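Local coordinates for SusD superfamily protein (Bacteroides thetaiotaomicron VPI-5482, PDB 3HDX) that probably binds polysaccharides at the outer membrane as a SusD-family lipoprotein, taking part in glycan uptake, at residues Q278-Y283 with P291-S296; G274-L279 with S336-I341. All coordinates share one frame; numbering follows the deposited sequence.

Interaction 1: residues Q278-Y283 with P291-S296; sequences QLTLAY and PEIYIS
In this SusD-family fold the short helix 276-280 ends against strand 293-294, which pairs antiparallel with strand 47-48; seven residues, neither helix nor strand, separate the segments 278-283 and 291-296. A backbone hydrogen bond joins the two: Ile293 N donates to Leu279 O over 2.9 Å, with an N-H...O angle of 151°, and it arrives in the plane of the carbonyl. Leu281 is the first residue to leave helical geometry, so this carbonyl belongs to the last turn of the helix.

The side chain of Ile293 lies beside that bond. From CB, CG1 takes the crowded position between the backbone N and the carbonyl carbon (chi1 73°), which sets it 3.6 Å from Leu279 O and 3.9 Å from Thr280 CG2. The chain then runs on extended (chi2 -179°); the side chains of Ile293 and Leu279 cross obliquely, with Ile293 CD1 3.8 Å from Leu279 CB and a little farther from Leu279 CD1. Leu54 of helix 52-58 also packs against the side chains of both Leu279 and Ile293. An alanine in place of Ile293 would lose CG1, CG2 and CD1 and would probably loosen the packing on Leu279 and Thr280.

At the other end of the contact, Ala282 CB packs on the ring of Pro291, 3.8 Å from Pro291 CD. Glu292 sets its CB against the Leu279 carbonyl, but its chain bends at chi2 and its carboxylate leads away to a salt bridge with Lys288. Two waters bridge the segments: one accepts from Glu292 N and also lies at hydrogen-bonding distance from Gln278 O and Leu281 O, and a second donates to both Thr280 O, at 2.7 Å, and Ile293 O.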
loop_
_atom_site.group_PDB
_atom_site.type_symbol
_atom_site.label_atom_id
_atom_site.label_comp_id
_atom_site.label_asym_id
_atom_site.label_seq_id
_atom_site.Cartn_x
_atom_site.Cartn_y
_atom_site.Cartn_z
ATOM N N GLN A 278 -7.979 7.540 12.851
ATOM C CA GLN A 278 -8.296 8.967 12.977
ATOM C C GLN A 278 -9.576 9.330 12.195
ATOM O O GLN A 278 -10.411 10.155 12.667
ATOM C CB GLN A 278 -7.122 9.827 12.521
ATOM C CG GLN A 278 -5.914 9.713 13.431
ATOM C CD GLN A 278 -4.600 10.283 12.871
ATOM O OE1 GLN A 278 -4.475 10.550 11.672
ATOM N NE2 GLN A 278 -3.582 10.439 13.761
ATOM N N LEU A 279 -9.736 8.697 11.028
ATOM C CA LEU A 279 -10.877 8.907 10.177
ATOM C C LEU A 279 -12.071 8.012 10.478
ATOM O O LEU A 279 -13.200 8.424 10.258
ATOM C CB LEU A 279 -10.472 8.708 8.691
ATOM C CG LEU A 279 -9.436 9.687 8.120
ATOM C CD1 LEU A 279 -8.911 9.181 6.752
ATOM C CD2 LEU A 279 -9.996 11.107 8.034
ATOM N N THR A 280 -11.843 6.801 10.990
ATOM C CA THR A 280 -12.927 5.826 11.139
ATOM C C THR A 280 -13.468 5.598 12.527
ATOM O O THR A 280 -14.646 5.279 12.644
ATOM C CB THR A 280 -12.466 4.456 10.577
ATOM O OG1 THR A 280 -11.282 4.032 11.256
ATOM C CG2 THR A 280 -12.276 4.533 9.026
ATOM N N LEU A 281 -12.653 5.718 13.569
ATOM C CA LEU A 281 -13.146 5.365 14.894
ATOM C C LEU A 281 -13.956 6.450 15.584
ATOM O O LEU A 281 -13.749 7.641 15.397
ATOM C CB LEU A 281 -12.019 4.846 15.786
ATOM C CG LEU A 281 -11.238 3.598 15.316
ATOM C CD1 LEU A 281 -10.410 2.963 16.485
ATOM C CD2 LEU A 281 -12.157 2.492 14.634
ATOM N N ALA A 282 -14.889 5.981 16.396
ATOM C CA ALA A 282 -15.742 6.839 17.233
ATOM C C ALA A 282 -16.193 5.991 18.430
ATOM O O ALA A 282 -15.802 4.833 18.579
ATOM C CB ALA A 282 -16.934 7.359 16.453
ATOM N N TYR A 283 -16.989 6.607 19.308
ATOM C CA TYR A 283 -17.502 5.962 20.511
ATOM C C TYR A 283 -18.209 4.642 20.161
ATOM O O TYR A 283 -18.975 4.622 19.205
ATOM C CB TYR A 283 -18.456 6.940 21.224
ATOM C CG TYR A 283 -18.890 6.403 22.546
ATOM C CD1 TYR A 283 -18.077 6.560 23.656
ATOM C CD2 TYR A 283 -20.065 5.641 22.671
ATOM C CE1 TYR A 283 -18.428 5.988 24.887
ATOM C CE2 TYR A 283 -20.430 5.060 23.909
ATOM C CZ TYR A 283 -19.608 5.256 25.007
ATOM O OH TYR A 283 -19.946 4.678 26.227
ATOM N N PRO A 291 -17.815 9.129 13.654
ATOM C CA PRO A 291 -16.652 8.872 12.795
ATOM C C PRO A 291 -16.575 9.933 11.687
ATOM O O PRO A 291 -17.639 10.436 11.284
ATOM C CB PRO A 291 -16.982 7.499 12.204
ATOM C CG PRO A 291 -18.447 7.456 12.094
ATOM C CD PRO A 291 -18.936 8.217 13.339
ATOM N N GLU A 292 -15.376 10.297 11.205
ATOM C CA GLU A 292 -15.265 11.257 10.086
ATOM C C GLU A 292 -15.761 10.608 8.797
ATOM O O GLU A 292 -16.398 11.270 7.966
ATOM C CB GLU A 292 -13.841 11.796 9.838
ATOM C CG GLU A 292 -13.279 12.703 10.930
ATOM C CD GLU A 292 -14.192 13.877 11.348
ATOM O OE1 GLU A 292 -14.986 14.462 10.557
ATOM O OE2 GLU A 292 -14.111 14.187 12.547
ATOM N N ILE A 293 -15.482 9.315 8.639
ATOM C CA ILE A 293 -15.912 8.537 7.459
ATOM C C ILE A 293 -16.381 7.164 7.938
ATOM O O ILE A 293 -15.928 6.676 8.957
ATOM C CB ILE A 293 -14.799 8.417 6.369
ATOM C CG1 ILE A 293 -13.679 7.442 6.797
ATOM C CG2 ILE A 293 -14.241 9.807 5.981
ATOM C CD1 ILE A 293 -12.522 7.301 5.759
ATOM N N TYR A 294 -17.286 6.556 7.195
ATOM C CA TYR A 294 -17.833 5.250 7.585
ATOM C C TYR A 294 -18.438 4.560 6.376
ATOM O O TYR A 294 -18.713 5.206 5.355
ATOM C CB TYR A 294 -18.894 5.407 8.718
ATOM C CG TYR A 294 -20.119 6.190 8.296
ATOM C CD1 TYR A 294 -20.124 7.584 8.281
ATOM C CD2 TYR A 294 -21.304 5.526 7.951
ATOM C CE1 TYR A 294 -21.252 8.307 7.874
ATOM C CE2 TYR A 294 -22.433 6.228 7.557
ATOM C CZ TYR A 294 -22.420 7.615 7.520
ATOM O OH TYR A 294 -23.569 8.289 7.116
ATOM N N ILE A 295 -18.623 3.255 6.494
ATOM C CA ILE A 295 -19.327 2.480 5.472
ATOM C C ILE A 295 -20.793 2.461 5.917
ATOM O O ILE A 295 -21.117 1.953 7.003
ATOM C CB ILE A 295 -18.813 1.029 5.302
ATOM C CG1 ILE A 295 -17.272 0.942 5.200
ATOM C CG2 ILE A 295 -19.498 0.406 4.022
ATOM C CD1 ILE A 295 -16.582 1.646 3.964
ATOM N N SER A 296 -21.658 3.077 5.110
ATOM C CA SER A 296 -23.082 3.134 5.468
ATOM C C SER A 296 -23.732 1.742 5.392
ATOM O O SER A 296 -23.202 0.814 4.767
ATOM C CB SER A 296 -23.825 4.050 4.515
ATOM O OG SER A 296 -23.904 3.465 3.232
HETATM O O HOH W 1 -13.165 9.468 13.278
HETATM O O HOH W 2 -16.258 4.490 10.607
#

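Interaction 2: residues G274-L279 with S336-I341; sequences GHLEQL and SKIKII
Glu277 CG stands anti to its own carbonyl carbon (chi1 -65°), and the chain then bends sharply at chi2 (95°), turning the carboxylate along the irregular segment 336-341. Ile338 meets it with CG2, which lies anti to the backbone N, while CG1 and CD1 run extended toward Leu276.

The bend lets OE2 accept from Ile340 N over 2.9 Å, on the anti lone pair, with an N-H...O angle of 159°. Ile338 CG2 lies 3.6 Å from Glu277 OE2 and also touches CD, the two side chains crossing at about a right angle. Nearer the backbone, Glu277 CG rests 3.4 Å from Ile338 O. The apolar part of the contact is a tip-to-tip meeting of Leu276 CD2 with Ile338 CD1 at 3.9 Å.

Lys339 points away from the helix; its NZ bonds to Ser336 O and to Thr241 O, in the last residue of helix 237-241. Glu277 OE1 is held by Ser356 OG, so both carboxylate oxygens are engaged. A buried carboxylate gripped by a backbone N-H and a hydroxyl is consistent with a charged glutamate, although such burial might raise its pKa.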
loop_
_atom_site.group_PDB
_atom_site.type_symbol
_atom_site.label_atom_id
_atom_site.label_comp_id
_atom_site.label_asym_id
_atom_site.label_seq_id
_atom_site.Cartn_x
_atom_site.Cartn_y
_atom_site.Cartn_z
ATOM N N GLY A 274 -0.132 9.745 10.961
ATOM C CA GLY A 274 -1.259 9.138 10.190
ATOM C C GLY A 274 -1.724 7.662 10.413
ATOM O O GLY A 274 -0.974 6.670 10.269
ATOM N N HIS A 275 -3.015 7.513 10.715
ATOM C CA HIS A 275 -3.655 6.215 10.993
ATOM C C HIS A 275 -5.101 6.267 10.523
ATOM O O HIS A 275 -5.788 7.277 10.740
ATOM C CB HIS A 275 -3.667 5.978 12.511
ATOM C CG HIS A 275 -2.299 5.863 13.097
ATOM N ND1 HIS A 275 -1.579 4.681 13.092
ATOM C CD2 HIS A 275 -1.452 6.821 13.554
ATOM C CE1 HIS A 275 -0.370 4.915 13.583
ATOM N NE2 HIS A 275 -0.268 6.202 13.872
ATOM N N LEU A 276 -5.584 5.191 9.901
ATOM C CA LEU A 276 -6.969 5.151 9.437
ATOM C C LEU A 276 -7.953 5.447 10.565
ATOM O O LEU A 276 -8.980 6.085 10.349
ATOM C CB LEU A 276 -7.348 3.787 8.832
ATOM C CG LEU A 276 -8.788 3.617 8.324
ATOM C CD1 LEU A 276 -9.074 4.615 7.166
ATOM C CD2 LEU A 276 -9.089 2.178 7.907
ATOM N N GLU A 277 -7.645 4.921 11.742
ATOM C CA GLU A 277 -8.482 5.135 12.938
ATOM C C GLU A 277 -8.851 6.599 13.200
ATOM O O GLU A 277 -9.906 6.873 13.747
ATOM C CB GLU A 277 -7.806 4.591 14.204
ATOM C CG GLU A 277 -7.586 3.099 14.265
ATOM C CD GLU A 277 -6.219 2.641 13.802
ATOM O OE1 GLU A 277 -5.622 3.259 12.906
ATOM O OE2 GLU A 277 -5.732 1.643 14.338
ATOM N N GLN A 278 -7.979 7.540 12.851
ATOM C CA GLN A 278 -8.296 8.967 12.977
ATOM C C GLN A 278 -9.576 9.330 12.195
ATOM O O GLN A 278 -10.411 10.155 12.667
ATOM C CB GLN A 278 -7.122 9.827 12.521
ATOM C CG GLN A 278 -5.914 9.713 13.431
ATOM C CD GLN A 278 -4.600 10.283 12.871
ATOM O OE1 GLN A 278 -4.475 10.550 11.672
ATOM N NE2 GLN A 278 -3.582 10.439 13.761
ATOM N N LEU A 279 -9.736 8.697 11.028
ATOM C CA LEU A 279 -10.877 8.907 10.177
ATOM C C LEU A 279 -12.071 8.012 10.478
ATOM O O LEU A 279 -13.200 8.424 10.258
ATOM C CB LEU A 279 -10.472 8.708 8.691
ATOM C CG LEU A 279 -9.436 9.687 8.120
ATOM C CD1 LEU A 279 -8.911 9.181 6.752
ATOM C CD2 LEU A 279 -9.996 11.107 8.034
ATOM N N SER A 336 -14.709 -0.561 12.172
ATOM C CA SER A 336 -13.827 -0.914 13.266
ATOM C C SER A 336 -12.799 -1.988 12.924
ATOM O O SER A 336 -12.091 -2.464 13.809
ATOM C CB SER A 336 -14.712 -1.369 14.443
ATOM O OG SER A 336 -15.513 -2.471 14.062
ATOM N N LYS A 337 -12.679 -2.349 11.639
ATOM C CA LYS A 337 -11.728 -3.374 11.205
ATOM C C LYS A 337 -10.328 -3.159 11.795
ATOM O O LYS A 337 -9.701 -4.093 12.271
ATOM C CB LYS A 337 -11.646 -3.379 9.681
ATOM C CG LYS A 337 -10.668 -4.345 9.088
ATOM C CD LYS A 337 -10.528 -4.132 7.608
ATOM C CE LYS A 337 -9.475 -5.061 7.002
ATOM N NZ LYS A 337 -9.449 -5.048 5.480
ATOM N N ILE A 338 -9.847 -1.926 11.669
ATOM C CA ILE A 338 -8.507 -1.507 12.085
ATOM C C ILE A 338 -8.711 -0.663 13.346
ATOM O O ILE A 338 -9.365 0.405 13.315
ATOM C CB ILE A 338 -7.762 -0.746 10.951
ATOM C CG1 ILE A 338 -7.767 -1.588 9.659
ATOM C CG2 ILE A 338 -6.360 -0.357 11.434
ATOM C CD1 ILE A 338 -6.945 -1.050 8.506
ATOM N N LYS A 339 -8.167 -1.148 14.453
ATOM C CA LYS A 339 -8.435 -0.571 15.803
ATOM C C LYS A 339 -7.283 -0.820 16.803
ATOM O O LYS A 339 -7.429 -1.468 17.859
ATOM C CB LYS A 339 -9.797 -1.082 16.312
ATOM C CG LYS A 339 -9.963 -2.580 16.320
ATOM C CD LYS A 339 -11.310 -3.022 16.921
ATOM C CE LYS A 339 -11.494 -4.503 16.827
ATOM N NZ LYS A 339 -11.539 -4.944 15.400
ATOM N N ILE A 340 -6.114 -0.314 16.424
ATOM C CA ILE A 340 -4.882 -0.468 17.211
ATOM C C ILE A 340 -4.779 0.798 18.086
ATOM O O ILE A 340 -4.200 1.828 17.706
ATOM C CB ILE A 340 -3.657 -0.683 16.316
ATOM C CG1 ILE A 340 -3.907 -1.784 15.277
ATOM C CG2 ILE A 340 -2.468 -1.042 17.174
ATOM C CD1 ILE A 340 -4.381 -3.158 15.845
ATOM N N ILE A 341 -5.411 0.724 19.259
ATOM C CA ILE A 341 -5.575 1.908 20.137
ATOM C C ILE A 341 -4.613 1.854 21.329
ATOM O O ILE A 341 -4.660 0.892 22.083
ATOM C CB ILE A 341 -7.041 2.011 20.626
ATOM C CG1 ILE A 341 -8.041 2.016 19.455
ATOM C CG2 ILE A 341 -7.244 3.300 21.516
ATOM C CD1 ILE A 341 -9.523 1.828 19.877
#

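How the interactions relate
Both interactions start from the same short helix, 276-280, and share Gln278 and Leu279; their centres lie about 9 Å apart on one side of the chain's centre. In chain order the helix comes first, then 291-296 after a loop, then 336-341 in the loop following strand 334-335. Interaction 1 uses the helix's C-terminal end and interaction 2 its beginning, so helix 276-280 joins the strand 293-294 region and the 336-341 loop. Leu281 bridges them: its CD1 packs 3.7 Å from Ile341 CD1, and its CD2 reaches Ile338 O. The two buried contacts touch through Leu281, so the helix and the residue after it pack against both partners.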